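Putative hydantoin racemase (PDB 3QVL) racemises allantoin and probably also interconverts the D and L forms of 5-monosubstituted hydantoins. Local coordinates at residues E164-A169 and G176-G181. Numbering follows the deposited sequence.
Sequences ERCIRA and GAIVLG. With 5HY ([(4R)-2,5-dioxoimidazolidin-4-yl]acetic acid), chain C.
Helix 157-172 covers one face of a parallel four-stranded sheet in the Asp/Glu/hydantoin racemase fold, and Cys166 and Ala169 are the residues that rest on Ile178 of strand 177-180, the next strand in the chain. Ile178 points at the helix and divides its two branches between them. Its CG2 methyl, anti to the backbone N, meets the thiol, with Cys166 SG 3.6 Å from Ile178 CG2. The other branch starts beside that N (chi1 -59°), and a second bend at chi2 (-63°) brings its end to the helix, Ile178 CD1 lying 3.9 Å from Ala169 CB. The nearest CA atoms across the contact are those of Cys166 and Ile178, 6.9 Å apart. Around this pair, Leu196 of helix 189-196 touches Cys166, while Ser113 of the neighbouring strand 112-116 touches both Ala169 and Ile178. Three residues beyond Ile178 the chain reaches Gly181 of the ligand pocket, where Gly181 O accepts a hydrogen bond from Thr116 OG1 and lies 3.4 Å from OD1 of the bound hydantoin acetic acid. All three touching residues are buried, and their apolar surfaces join helix to strand through van der Waals and hydrophobic contact, without polar bonds between the two segments.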
loop_
_atom_site.group_PDB
_atom_site.type_symbol
_atom_site.label_atom_id
_atom_site.label_comp_id
_atom_site.label_asym_id
_atom_site.label_seq_id
_atom_site.Cartn_x
_atom_site.Cartn_y
_atom_site.Cartn_z
ATOM N N GLU A 164 5.738 4.515 32.355
ATOM C CA GLU A 164 5.057 5.791 32.119
ATOM C C GLU A 164 4.661 5.975 30.656
ATOM O O GLU A 164 3.574 6.476 30.358
ATOM C CB GLU A 164 5.931 6.963 32.576
ATOM C CG GLU A 164 6.066 7.095 34.091
ATOM C CD GLU A 164 7.047 8.179 34.513
ATOM O OE1 GLU A 164 7.481 8.977 33.653
ATOM O OE2 GLU A 164 7.383 8.236 35.715
ATOM N N ARG A 165 5.549 5.568 29.751
ATOM C CA ARG A 165 5.284 5.636 28.317
ATOM C C ARG A 165 4.205 4.656 27.857
ATOM O O ARG A 165 3.447 4.959 26.935
ATOM C CB ARG A 165 6.572 5.446 27.515
ATOM C CG ARG A 165 6.933 6.654 26.675
ATOM C CD ARG A 165 6.364 6.486 25.285
ATOM N NE ARG A 165 5.904 7.735 24.682
ATOM C CZ ARG A 165 4.624 8.049 24.493
ATOM N NH1 ARG A 165 3.661 7.214 24.866
ATOM N NH2 ARG A 165 4.303 9.201 23.925
ATOM N N CYS A 166 4.142 3.495 28.505
ATOM C CA CYS A 166 3.094 2.509 28.241
ATOM C C CYS A 166 1.719 3.037 28.650
ATOM O O CYS A 166 0.749 2.893 27.903
ATOM C CB CYS A 166 3.389 1.195 28.965
ATOM S SG CYS A 166 4.731 0.223 28.249
ATOM N N ILE A 167 1.651 3.648 29.833
ATOM C CA ILE A 167 0.419 4.259 30.344
ATOM C C ILE A 167 -0.076 5.360 29.405
ATOM O O ILE A 167 -1.266 5.426 29.086
ATOM C CB ILE A 167 0.608 4.823 31.784
ATOM C CG1 ILE A 167 0.923 3.689 32.767
ATOM C CG2 ILE A 167 -0.642 5.583 32.246
ATOM C CD1 ILE A 167 1.513 4.146 34.095
ATOM N N ARG A 168 0.848 6.210 28.958
ATOM C CA ARG A 168 0.520 7.307 28.051
ATOM C C ARG A 168 0.097 6.804 26.669
ATOM O O ARG A 168 -0.795 7.381 26.043
ATOM C CB ARG A 168 1.690 8.290 27.940
ATOM C CG ARG A 168 1.297 9.637 27.360
ATOM C CD ARG A 168 2.171 10.764 27.887
ATOM N NE ARG A 168 3.416 10.916 27.138
ATOM C CZ ARG A 168 3.546 11.633 26.024
ATOM N NH1 ARG A 168 2.502 12.266 25.500
ATOM N NH2 ARG A 168 4.727 11.716 25.426
ATOM N N ALA A 169 0.736 5.729 26.208
ATOM C CA ALA A 169 0.401 5.103 24.928
ATOM C C ALA A 169 -1.024 4.553 24.919
ATOM O O ALA A 169 -1.764 4.747 23.954
ATOM C CB ALA A 169 1.400 4.002 24.595
ATOM N N GLY A 176 -4.588 -1.408 21.821
ATOM C CA GLY A 176 -5.024 -2.330 22.868
ATOM C C GLY A 176 -3.903 -3.116 23.524
ATOM O O GLY A 176 -4.114 -3.766 24.548
ATOM N N ALA A 177 -2.711 -3.058 22.935
ATOM C CA ALA A 177 -1.556 -3.791 23.452
ATOM C C ALA A 177 -0.255 -3.014 23.282
ATOM O O ALA A 177 -0.170 -2.091 22.467
ATOM C CB ALA A 177 -1.450 -5.158 22.784
ATOM N N ILE A 178 0.751 -3.395 24.063
ATOM C CA ILE A 178 2.082 -2.807 23.966
ATOM C C ILE A 178 3.092 -3.859 23.516
ATOM O O ILE A 178 3.123 -4.973 24.046
ATOM C CB ILE A 178 2.542 -2.182 25.316
ATOM C CG1 ILE A 178 1.574 -1.081 25.784
ATOM C CG2 ILE A 178 3.989 -1.671 25.229
ATOM C CD1 ILE A 178 1.468 0.138 24.865
ATOM N N VAL A 179 3.901 -3.499 22.526
ATOM C CA VAL A 179 5.043 -4.310 22.127
ATOM C C VAL A 179 6.306 -3.654 22.680
ATOM O O VAL A 179 6.621 -2.510 22.340
ATOM C CB VAL A 179 5.125 -4.473 20.587
ATOM C CG1 VAL A 179 6.491 -4.999 20.158
ATOM C CG2 VAL A 179 4.027 -5.402 20.095
ATOM N N LEU A 180 7.005 -4.375 23.553
ATOM C CA LEU A 180 8.270 -3.899 24.105
ATOM C C LEU A 180 9.353 -3.979 23.034
ATOM O O LEU A 180 9.545 -5.026 22.411
ATOM C CB LEU A 180 8.662 -4.702 25.350
ATOM C CG LEU A 180 7.718 -4.630 26.557
ATOM C CD1 LEU A 180 8.097 -5.670 27.601
ATOM C CD2 LEU A 180 7.686 -3.233 27.175
ATOM N N GLY A 181 10.044 -2.864 22.819
ATOM C CA GLY A 181 10.987 -2.735 21.713
ATOM C C GLY A 181 12.447 -2.930 22.071
ATOM O O GLY A 181 13.322 -2.296 21.477
HETATM C C 5HY C . 17.746 -4.575 21.297
HETATM N N 5HY C . 19.256 -3.016 20.531
HETATM O O 5HY C . 16.732 -5.238 21.507
HETATM C CA 5HY C . 17.850 -3.394 20.340
HETATM C CB 5HY C . 16.880 -2.246 20.697
HETATM C CG 5HY C . 16.864 -1.801 22.169
HETATM O OAB 5HY C . 20.983 -3.843 21.730
HETATM N NAF 5HY C . 18.936 -4.797 21.851
HETATM C CAI 5HY C . 19.802 -3.887 21.387
HETATM O OD1 5HY C . 16.251 -0.742 22.415
HETATM O OD2 5HY C . 17.437 -2.516 23.019
#